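Side-chain contacts in translation initiation factor eIF2b-like protein (Chaetomium thermophilum, PDB 4ZEM), which forms the beta subunit of eIF2B, a heterodecameric initiation factor that probably promotes guanine nucleotide exchange on eIF2 in translation initiation: residues S18-S23 against I49-R54; V195-P200 against R206-A211; A26-L31 against Q73-R78; G257-I262 against A291-E296. All blocks are in the same frame, centred on the assembly; numbering follows the deposited sequence.

Contact 1. Residues S18-S23 against I49-R54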
# COMPACT_ATOMS: atom_id res chain seq x y z
N SER A 18 -11.72 -5.95 -19.14
CA SER A 18 -12.61 -5.09 -19.90
C SER A 18 -12.00 -3.70 -19.96
O SER A 18 -12.44 -2.85 -20.72
CB SER A 18 -14.00 -5.05 -19.27
OG SER A 18 -13.92 -5.03 -17.86
N LEU A 19 -10.94 -3.50 -19.17
CA LEU A 19 -10.33 -2.18 -18.99
C LEU A 19 -9.93 -1.51 -20.31
O LEU A 19 -10.24 -0.34 -20.54
CB LEU A 19 -9.11 -2.34 -18.08
CG LEU A 19 -8.70 -1.16 -17.20
CD1 LEU A 19 -9.83 -0.82 -16.25
CD2 LEU A 19 -7.44 -1.52 -16.43
N ARG A 20 -9.24 -2.25 -21.16
CA ARG A 20 -8.63 -1.69 -22.37
C ARG A 20 -9.62 -1.57 -23.53
O ARG A 20 -9.39 -0.81 -24.47
CB ARG A 20 -7.39 -2.50 -22.77
CG ARG A 20 -6.12 -1.97 -22.10
CD ARG A 20 -5.29 -3.05 -21.42
NE ARG A 20 -4.57 -2.51 -20.27
CZ ARG A 20 -4.24 -3.22 -19.19
NH1 ARG A 20 -4.57 -4.50 -19.12
NH2 ARG A 20 -3.58 -2.64 -18.19
N ASP A 21 -10.71 -2.34 -23.47
CA ASP A 21 -11.78 -2.23 -24.47
C ASP A 21 -13.13 -1.83 -23.88
O ASP A 21 -14.18 -2.29 -24.35
CB ASP A 21 -11.94 -3.54 -25.24
CG ASP A 21 -10.71 -3.91 -26.05
OD1 ASP A 21 -10.29 -3.08 -26.88
OD2 ASP A 21 -10.17 -5.02 -25.87
N GLN A 22 -13.10 -1.06 -22.80
CA GLN A 22 -14.28 -0.39 -22.28
C GLN A 22 -14.09 1.12 -22.33
O GLN A 22 -12.96 1.59 -22.47
CB GLN A 22 -14.59 -0.87 -20.88
CG GLN A 22 -16.01 -0.68 -20.45
CD GLN A 22 -16.25 -1.33 -19.11
OE1 GLN A 22 -15.42 -1.26 -18.21
NE2 GLN A 22 -17.38 -2.03 -19.00
N SER A 23 -15.16 1.89 -22.23
CA SER A 23 -14.98 3.33 -22.19
C SER A 23 -14.45 3.72 -20.81
O SER A 23 -14.66 2.99 -19.84
CB SER A 23 -16.29 4.06 -22.46
OG SER A 23 -17.03 4.22 -21.26
N ILE A 49 -6.47 0.73 -8.46
CA ILE A 49 -6.37 2.18 -8.62
C ILE A 49 -5.29 2.53 -9.64
O ILE A 49 -5.51 3.37 -10.52
CB ILE A 49 -6.05 2.87 -7.28
CG1 ILE A 49 -7.14 2.57 -6.25
CG2 ILE A 49 -5.91 4.37 -7.48
CD1 ILE A 49 -8.52 3.03 -6.67
N ALA A 50 -4.14 1.86 -9.55
CA ALA A 50 -3.03 2.11 -10.47
C ALA A 50 -3.44 1.82 -11.92
O ALA A 50 -3.12 2.59 -12.83
CB ALA A 50 -1.82 1.27 -10.07
N GLN A 51 -4.14 0.72 -12.13
CA GLN A 51 -4.59 0.35 -13.47
C GLN A 51 -5.63 1.32 -14.03
O GLN A 51 -5.60 1.65 -15.22
CB GLN A 51 -5.15 -1.08 -13.45
CG GLN A 51 -4.09 -2.13 -13.71
CD GLN A 51 -4.58 -3.53 -13.47
OE1 GLN A 51 -5.35 -3.78 -12.54
NE2 GLN A 51 -4.15 -4.47 -14.30
N LEU A 52 -6.56 1.75 -13.18
CA LEU A 52 -7.58 2.70 -13.60
C LEU A 52 -6.93 4.05 -13.94
O LEU A 52 -7.29 4.68 -14.94
CB LEU A 52 -8.65 2.86 -12.51
CG LEU A 52 -9.92 3.68 -12.81
CD1 LEU A 52 -9.72 5.19 -12.70
CD2 LEU A 52 -10.51 3.29 -14.16
N LEU A 53 -5.99 4.48 -13.10
CA LEU A 53 -5.30 5.75 -13.33
C LEU A 53 -4.48 5.70 -14.62
O LEU A 53 -4.37 6.70 -15.33
CB LEU A 53 -4.40 6.10 -12.14
CG LEU A 53 -5.16 6.49 -10.87
CD1 LEU A 53 -4.20 7.03 -9.81
CD2 LEU A 53 -6.26 7.51 -11.18
N ARG A 54 -3.93 4.53 -14.92
CA ARG A 54 -3.20 4.33 -16.17
C ARG A 54 -4.12 4.54 -17.37
O ARG A 54 -3.73 5.12 -18.39
CB ARG A 54 -2.59 2.94 -16.23
CG ARG A 54 -1.63 2.74 -17.38
CD ARG A 54 -1.05 1.34 -17.38
NE ARG A 54 -0.22 1.09 -18.55
CZ ARG A 54 -0.66 0.50 -19.66
NH1 ARG A 54 -1.92 0.09 -19.74
NH2 ARG A 54 0.17 0.32 -20.68
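Leu-19 and Gln-51 make the apolar part of this contact, between a loop and helix 43-59. Their side chains cross at about a right angle. Leu-19 CD2 lies 3.8 Å from Gln-51 CB, so the methyl meets the foot of the glutamine and not its amide. The same methyl, Leu-19 CD2, is 3.9 Å from the backbone O of Gln-51. Leu-19 has CG anti to its amide nitrogen (chi1 -151°), which carries the branch across to the helix. It is buried, and it also touches Ser-27 and Gln-55.

The second kind of interaction is between like charges. The Arg-20 chain bends at chi2 (130°) and places its guanidinium across the extended chain of Arg-54. Arg-20 NH2 comes within 3.6 Å of Arg-54 NH1. The two guanidinium planes are 73° apart, so they are not stacked.

A type I turn from Leu-19 to Gln-22 shapes the loop. Lys-59 NZ, further along helix 43-59, holds the carbonyl of Gln-22 by a hydrogen bond.

No hydrogen bond joins the two segments. The clearest favourable packing between them is that of Leu-19 on Gln-51, while the arginine pair is likely to be mildly repulsive. Arg-54 has a long, weak ion pair with Glu-168, which may offset this in part.

Contact 2. Residues V195-P200 against R206-A211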
# COMPACT_ATOMS: atom_id res chain seq x y z
N VAL A 195 7.29 -16.36 17.76
CA VAL A 195 6.79 -15.18 17.07
C VAL A 195 5.29 -15.07 17.21
O VAL A 195 4.54 -15.94 16.76
CB VAL A 195 7.16 -15.23 15.56
CG1 VAL A 195 6.57 -14.04 14.82
CG2 VAL A 195 8.67 -15.27 15.39
N LEU A 196 4.85 -13.96 17.79
CA LEU A 196 3.43 -13.74 18.00
C LEU A 196 2.90 -12.95 16.80
O LEU A 196 3.31 -11.81 16.56
CB LEU A 196 3.20 -13.02 19.34
CG LEU A 196 1.80 -12.64 19.86
CD1 LEU A 196 1.22 -11.41 19.20
CD2 LEU A 196 0.83 -13.81 19.81
N ALA A 197 2.00 -13.56 16.05
CA ALA A 197 1.40 -12.90 14.89
C ALA A 197 -0.04 -12.57 15.20
O ALA A 197 -0.88 -13.46 15.34
CB ALA A 197 1.48 -13.79 13.66
N TYR A 198 -0.34 -11.28 15.28
CA TYR A 198 -1.68 -10.87 15.67
C TYR A 198 -2.51 -10.65 14.42
O TYR A 198 -2.17 -9.81 13.59
CB TYR A 198 -1.65 -9.60 16.53
CG TYR A 198 -3.02 -9.11 16.92
CD1 TYR A 198 -3.59 -9.53 18.12
CD2 TYR A 198 -3.75 -8.26 16.10
CE1 TYR A 198 -4.85 -9.11 18.49
CE2 TYR A 198 -5.01 -7.83 16.47
CZ TYR A 198 -5.56 -8.26 17.67
OH TYR A 198 -6.81 -7.85 18.06
N GLN A 199 -3.57 -11.45 14.28
CA GLN A 199 -4.45 -11.43 13.10
C GLN A 199 -3.70 -11.27 11.77
O GLN A 199 -3.89 -10.28 11.08
CB GLN A 199 -5.49 -10.31 13.21
CG GLN A 199 -6.40 -10.42 14.41
CD GLN A 199 -7.75 -9.79 14.15
OE1 GLN A 199 -8.08 -9.46 13.01
NE2 GLN A 199 -8.55 -9.64 15.20
N PRO A 200 -2.84 -12.24 11.43
CA PRO A 200 -1.99 -12.11 10.24
C PRO A 200 -2.76 -11.92 8.93
O PRO A 200 -3.72 -12.64 8.64
CB PRO A 200 -1.21 -13.44 10.22
CG PRO A 200 -2.01 -14.38 11.04
CD PRO A 200 -2.64 -13.53 12.11
N ARG A 206 2.83 -14.47 3.91
CA ARG A 206 3.92 -14.68 2.97
C ARG A 206 5.27 -14.51 3.66
O ARG A 206 6.24 -15.19 3.32
CB ARG A 206 3.79 -13.72 1.78
CG ARG A 206 2.55 -13.96 0.93
CD ARG A 206 2.68 -13.33 -0.45
NE ARG A 206 1.48 -13.49 -1.26
CZ ARG A 206 0.64 -12.50 -1.57
NH1 ARG A 206 -0.43 -12.73 -2.31
NH2 ARG A 206 0.89 -11.26 -1.15
N PHE A 207 5.32 -13.61 4.64
CA PHE A 207 6.51 -13.40 5.44
C PHE A 207 6.85 -14.62 6.30
O PHE A 207 8.00 -15.08 6.32
CB PHE A 207 6.30 -12.16 6.31
CG PHE A 207 7.48 -11.79 7.16
CD1 PHE A 207 8.48 -10.98 6.65
CD2 PHE A 207 7.56 -12.21 8.48
CE1 PHE A 207 9.56 -10.61 7.44
CE2 PHE A 207 8.63 -11.84 9.27
CZ PHE A 207 9.63 -11.04 8.75
N LEU A 208 5.85 -15.16 6.99
CA LEU A 208 6.07 -16.32 7.85
C LEU A 208 6.44 -17.57 7.06
O LEU A 208 7.35 -18.31 7.43
CB LEU A 208 4.84 -16.59 8.70
CG LEU A 208 4.51 -15.51 9.72
CD1 LEU A 208 3.18 -15.83 10.41
CD2 LEU A 208 5.64 -15.34 10.73
N VAL A 209 5.73 -17.79 5.95
CA VAL A 209 5.98 -18.94 5.09
C VAL A 209 7.39 -18.91 4.49
O VAL A 209 8.07 -19.95 4.43
CB VAL A 209 4.92 -19.03 3.96
CG1 VAL A 209 5.38 -19.91 2.81
CG2 VAL A 209 3.59 -19.51 4.53
N LYS A 210 7.84 -17.73 4.09
CA LYS A 210 9.18 -17.56 3.54
C LYS A 210 10.22 -17.85 4.62
O LYS A 210 11.21 -18.55 4.38
CB LYS A 210 9.37 -16.15 2.98
CG LYS A 210 10.42 -16.01 1.88
CD LYS A 210 11.85 -16.18 2.33
CE LYS A 210 12.79 -15.94 1.17
NZ LYS A 210 12.47 -16.79 -0.00
N ALA A 211 9.97 -17.32 5.82
CA ALA A 211 10.88 -17.51 6.94
C ALA A 211 11.02 -18.99 7.27
O ALA A 211 12.11 -19.47 7.57
CB ALA A 211 10.38 -16.72 8.15
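Leu-208 points from helix 202-214 at strand 194-198 and meets Val-195 and Ala-197 with its two methyls. The branch is split between them. Leu-208 CD1 lies 4.2 Å from Ala-197 CB, and Leu-208 CD2 lies 4.4 Å from Val-195 CG1. The leucine has CG anti to its carbonyl carbon (chi1 -66°), which leaves the fork at the end of the side chain facing the strand. Val-195 and Ala-197 are two residues apart, so both present their side chains on the same face of the sheet. Val-195 reaches in with CG1, and Ala-197 has just its single methyl to offer. All three residues are buried. The packing is purely apolar, and no hydrogen bond crosses it.

The contact lies within the beta-alpha-beta unit of strand 194-198, helix 202-214 and strand 218-222, part of a Rossmann-like sheet. Leu-208 also touches Val-219 on the second strand, so one leucine seats the crossover helix on both strands it connects. Beside it, Phe-207 packs on Ile-269 of strand 267-271 and on helix 185-188. Strand 194-198 itself runs between strands 218-222 and 267-271, with backbone hydrogen bonds to each.

Contact 3. Residues A26-L31 against Q73-R78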
# COMPACT_ATOMS: atom_id res chain seq x y z
N ALA A 26 -16.98 4.12 -18.09
CA ALA A 26 -17.52 2.83 -17.71
C ALA A 26 -16.57 2.08 -16.77
O ALA A 26 -17.01 1.50 -15.78
CB ALA A 26 -17.83 2.00 -18.94
N SER A 27 -15.27 2.11 -17.06
CA SER A 27 -14.28 1.46 -16.19
C SER A 27 -14.23 2.08 -14.80
O SER A 27 -14.19 1.37 -13.80
CB SER A 27 -12.88 1.53 -16.81
OG SER A 27 -12.85 0.96 -18.11
N ILE A 28 -14.26 3.41 -14.75
CA ILE A 28 -14.24 4.13 -13.48
C ILE A 28 -15.47 3.77 -12.66
O ILE A 28 -15.38 3.48 -11.47
CB ILE A 28 -14.18 5.67 -13.68
CG1 ILE A 28 -12.94 6.06 -14.50
CG2 ILE A 28 -14.16 6.39 -12.34
CD1 ILE A 28 -12.83 7.57 -14.75
N GLU A 29 -16.63 3.77 -13.31
CA GLU A 29 -17.89 3.49 -12.64
C GLU A 29 -18.01 2.04 -12.16
O GLU A 29 -18.59 1.77 -11.11
CB GLU A 29 -19.07 3.82 -13.55
CG GLU A 29 -20.37 4.06 -12.80
CD GLU A 29 -20.20 5.08 -11.68
OE1 GLU A 29 -20.71 4.82 -10.57
OE2 GLU A 29 -19.58 6.14 -11.92
N SER A 30 -17.48 1.10 -12.94
CA SER A 30 -17.44 -0.30 -12.53
C SER A 30 -16.58 -0.48 -11.28
O SER A 30 -16.95 -1.21 -10.36
CB SER A 30 -16.91 -1.19 -13.66
OG SER A 30 -17.43 -0.80 -14.91
N LEU A 31 -15.43 0.19 -11.26
CA LEU A 31 -14.54 0.10 -10.10
C LEU A 31 -15.20 0.73 -8.87
O LEU A 31 -15.09 0.20 -7.77
CB LEU A 31 -13.20 0.79 -10.38
CG LEU A 31 -12.11 0.60 -9.32
CD1 LEU A 31 -12.08 -0.83 -8.80
CD2 LEU A 31 -10.74 1.04 -9.83
N GLN A 73 -6.29 13.55 -10.54
CA GLN A 73 -6.74 13.91 -9.21
C GLN A 73 -8.26 13.78 -9.10
O GLN A 73 -8.77 13.30 -8.08
CB GLN A 73 -6.30 15.33 -8.87
CG GLN A 73 -7.20 15.99 -7.84
CD GLN A 73 -6.56 17.20 -7.21
OE1 GLN A 73 -5.42 17.55 -7.50
NE2 GLN A 73 -7.30 17.83 -6.30
N THR A 74 -8.98 14.20 -10.13
CA THR A 74 -10.43 14.10 -10.15
C THR A 74 -10.91 12.65 -10.12
O THR A 74 -11.84 12.31 -9.37
CB THR A 74 -11.03 14.79 -11.38
OG1 THR A 74 -10.55 16.14 -11.45
CG2 THR A 74 -12.54 14.81 -11.27
N ALA A 75 -10.30 11.80 -10.93
CA ALA A 75 -10.65 10.38 -10.95
C ALA A 75 -10.29 9.73 -9.62
O ALA A 75 -11.04 8.92 -9.09
CB ALA A 75 -9.97 9.67 -12.10
N GLY A 76 -9.12 10.10 -9.09
CA GLY A 76 -8.66 9.58 -7.82
C GLY A 76 -9.58 9.96 -6.68
O GLY A 76 -9.83 9.17 -5.78
N ALA A 77 -10.09 11.19 -6.74
CA ALA A 77 -10.99 11.70 -5.72
C ALA A 77 -12.29 10.90 -5.67
O ALA A 77 -12.82 10.62 -4.60
CB ALA A 77 -11.28 13.17 -5.97
N ARG A 78 -12.80 10.55 -6.85
CA ARG A 78 -14.04 9.79 -6.99
C ARG A 78 -13.89 8.38 -6.41
O ARG A 78 -14.77 7.89 -5.70
CB ARG A 78 -14.42 9.70 -8.47
CG ARG A 78 -14.86 11.01 -9.06
CD ARG A 78 -15.29 10.87 -10.51
NE ARG A 78 -16.37 9.92 -10.72
CZ ARG A 78 -16.78 9.53 -11.93
NH1 ARG A 78 -17.77 8.65 -12.06
NH2 ARG A 78 -16.18 10.01 -13.01
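This is a helix-helix contact in the N-terminal helical part of the chain, with Ile-28 packing on Ala-75 and Arg-78 and a salt bridge from Glu-29 at the exposed side. Segments 26-31 and 73-78, on helices 24-37 and 65-82, run in nearly the same direction, 26° apart, and their axes come no closer than 11.1 Å. Helix 43-59 packs against both: Leu-52 touches Ile-28, and Val-56 touches Ala-75.

The apolar part is small. Ile-28 CD1 lies 4.4 Å from Ala-75 CB. The other branch of Ile-28 serves a different partner. Ile-28 CG2 sits over the centre of one face of the Arg-78 guanidinium, 4.1 Å from Arg-78 CZ.

Glu-29 reaches the same group at its edge. Glu-29 OE2 lies 3.1 Å from Arg-78 NH1 in a salt bridge, and the carboxylate and guanidinium are nearly coplanar, 26° apart. Both chains bend to get there. Glu-29 turns at chi2, and Arg-78 turns at chi3 (58°), which sets its flat end beside Glu-29.

Arg-78 NH1 has a second carboxylate partner in Glu-25, one turn before Glu-29. Two acids of one helix thus share one arginine of the other. The guanidinium is held at its edge by charge and on one face by a methyl, which probably limits its rotation and balances its positive charge.

Contact 4. Residues G257-I262 against A291-E296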
# COMPACT_ATOMS: atom_id res chain seq x y z
N GLY A 257 -6.03 -15.23 27.52
CA GLY A 257 -4.60 -15.39 27.75
C GLY A 257 -3.55 -14.55 27.05
O GLY A 257 -2.38 -14.63 27.40
N LEU A 258 -3.94 -13.79 26.04
CA LEU A 258 -2.94 -13.03 25.28
C LEU A 258 -1.99 -12.27 26.20
O LEU A 258 -0.78 -12.31 26.02
CB LEU A 258 -3.61 -12.04 24.33
CG LEU A 258 -2.60 -11.27 23.48
CD1 LEU A 258 -1.60 -12.23 22.83
CD2 LEU A 258 -3.28 -10.42 22.41
N MET A 259 -2.55 -11.62 27.21
CA MET A 259 -1.76 -10.77 28.09
C MET A 259 -0.82 -11.60 28.95
O MET A 259 0.31 -11.22 29.21
CB MET A 259 -2.68 -9.94 28.97
CG MET A 259 -2.16 -8.57 29.32
SD MET A 259 -1.98 -7.57 27.84
CE MET A 259 -3.58 -7.79 27.08
N ALA A 260 -1.31 -12.76 29.38
CA ALA A 260 -0.51 -13.69 30.18
C ALA A 260 0.64 -14.31 29.38
O ALA A 260 1.70 -14.57 29.93
CB ALA A 260 -1.40 -14.78 30.76
N TYR A 261 0.42 -14.52 28.08
CA TYR A 261 1.38 -15.30 27.29
C TYR A 261 2.44 -14.48 26.56
O TYR A 261 3.48 -15.04 26.19
CB TYR A 261 0.60 -16.12 26.25
CG TYR A 261 1.45 -17.08 25.45
CD1 TYR A 261 1.70 -18.36 25.93
CD2 TYR A 261 2.01 -16.71 24.24
CE1 TYR A 261 2.48 -19.25 25.22
CE2 TYR A 261 2.80 -17.59 23.52
CZ TYR A 261 3.03 -18.86 24.02
OH TYR A 261 3.80 -19.75 23.33
N ILE A 262 2.25 -13.17 26.43
CA ILE A 262 3.23 -12.32 25.74
C ILE A 262 4.67 -12.39 26.29
O ILE A 262 5.62 -12.38 25.50
CB ILE A 262 2.75 -10.85 25.69
CG1 ILE A 262 1.51 -10.76 24.80
CG2 ILE A 262 3.84 -9.94 25.16
CD1 ILE A 262 1.44 -9.54 23.91
N ALA A 291 0.29 -4.53 21.16
CA ALA A 291 1.50 -3.75 21.01
C ALA A 291 2.00 -3.25 22.35
O ALA A 291 3.19 -3.26 22.62
CB ALA A 291 1.26 -2.59 20.06
N GLN A 292 1.08 -2.79 23.18
CA GLN A 292 1.45 -2.29 24.49
C GLN A 292 2.02 -3.37 25.39
O GLN A 292 3.00 -3.14 26.09
CB GLN A 292 0.28 -1.59 25.17
CG GLN A 292 0.70 -0.82 26.40
CD GLN A 292 -0.00 0.51 26.51
OE1 GLN A 292 0.64 1.55 26.59
NE2 GLN A 292 -1.33 0.48 26.49
N ALA A 293 1.40 -4.54 25.37
CA ALA A 293 1.87 -5.63 26.21
C ALA A 293 3.27 -6.00 25.80
O ALA A 293 4.14 -6.21 26.64
CB ALA A 293 0.95 -6.82 26.08
N ALA A 294 3.50 -6.05 24.50
CA ALA A 294 4.81 -6.38 23.97
C ALA A 294 5.82 -5.35 24.45
O ALA A 294 6.92 -5.70 24.88
CB ALA A 294 4.77 -6.42 22.46
N HIS A 295 5.42 -4.09 24.41
CA HIS A 295 6.28 -2.99 24.80
C HIS A 295 6.58 -3.04 26.29
O HIS A 295 7.70 -2.76 26.72
CB HIS A 295 5.61 -1.66 24.45
CG HIS A 295 6.46 -0.46 24.72
ND1 HIS A 295 6.35 0.30 25.87
CD2 HIS A 295 7.44 0.12 23.98
CE1 HIS A 295 7.22 1.29 25.83
NE2 HIS A 295 7.89 1.20 24.70
N GLU A 296 5.58 -3.43 27.07
CA GLU A 296 5.71 -3.58 28.52
C GLU A 296 6.73 -4.66 28.91
O GLU A 296 7.40 -4.56 29.94
CB GLU A 296 4.35 -3.89 29.13
CG GLU A 296 3.75 -2.73 29.90
CD GLU A 296 2.24 -2.83 30.01
OE1 GLU A 296 1.71 -3.95 29.87
OE2 GLU A 296 1.60 -1.78 30.24
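Ala-293 lies between Met-259 and Ile-262, where the one-turn helix 258-261 packs beside helix 287-296 against the Rossmann-like sheet. The methyl of Ala-293 is the shared centre of the contact. Met-259 SD lies 3.5 Å from Ala-293 CB, and Ile-262 CD1 lies 3.5 Å from the same carbon. The methionine chain bends at chi2 and again at chi3, and this brings its sulfur back over the alanine at the exposed side of the contact. Ile-262, three residues on, is buried.

Its two branches divide the work. CG1 is anti to the carbonyl carbon (chi1 -67°) and carries CD1 to Ala-293, while CG2 is directed at the backbone of Ala-294. With an alanine in place of Ile-262, Ala-293 CB loses its CD1 neighbour and the Ala-294 backbone its CG2 cover, which would probably open a gap between the helices. Everything across the contact is apolar, with no hydrogen bond.

The next shell seats both helices. Leu-258 packs on Ala-222 of strand 218-222 and on Ala-290, so it bridges sheet and helix 287-296. Met-259 also touches Ile-289, one turn before Ala-293. Ala-291 rests on Phe-270 and Ala-294 on Val-268, both of strand 267-271. The small alanines are consistent with the close approach of the two backbones: Ile-262 CG2 is 3.9 Å from Ala-294 CA.

Contacts 1 and 3 belong to the N-terminal helices, and contacts 2 and 4 to the Rossmann-like part, on the opposite side of the chain's centre. Contacts 1 and 3 interlock: Leu-52 of the first packs on Ile-28 and Leu-31 of the second. Both are partly buried, with a leucine or isoleucine inside and arginines further out. Their charges differ, since contact 3 pairs opposite signs and contact 1 brings two arginines together. Contacts 2 and 4 are buried and wholly apolar. They serve opposite faces of the sheet and meet through it, where Leu-196 touches Leu-258, with their centres about 17 Å apart.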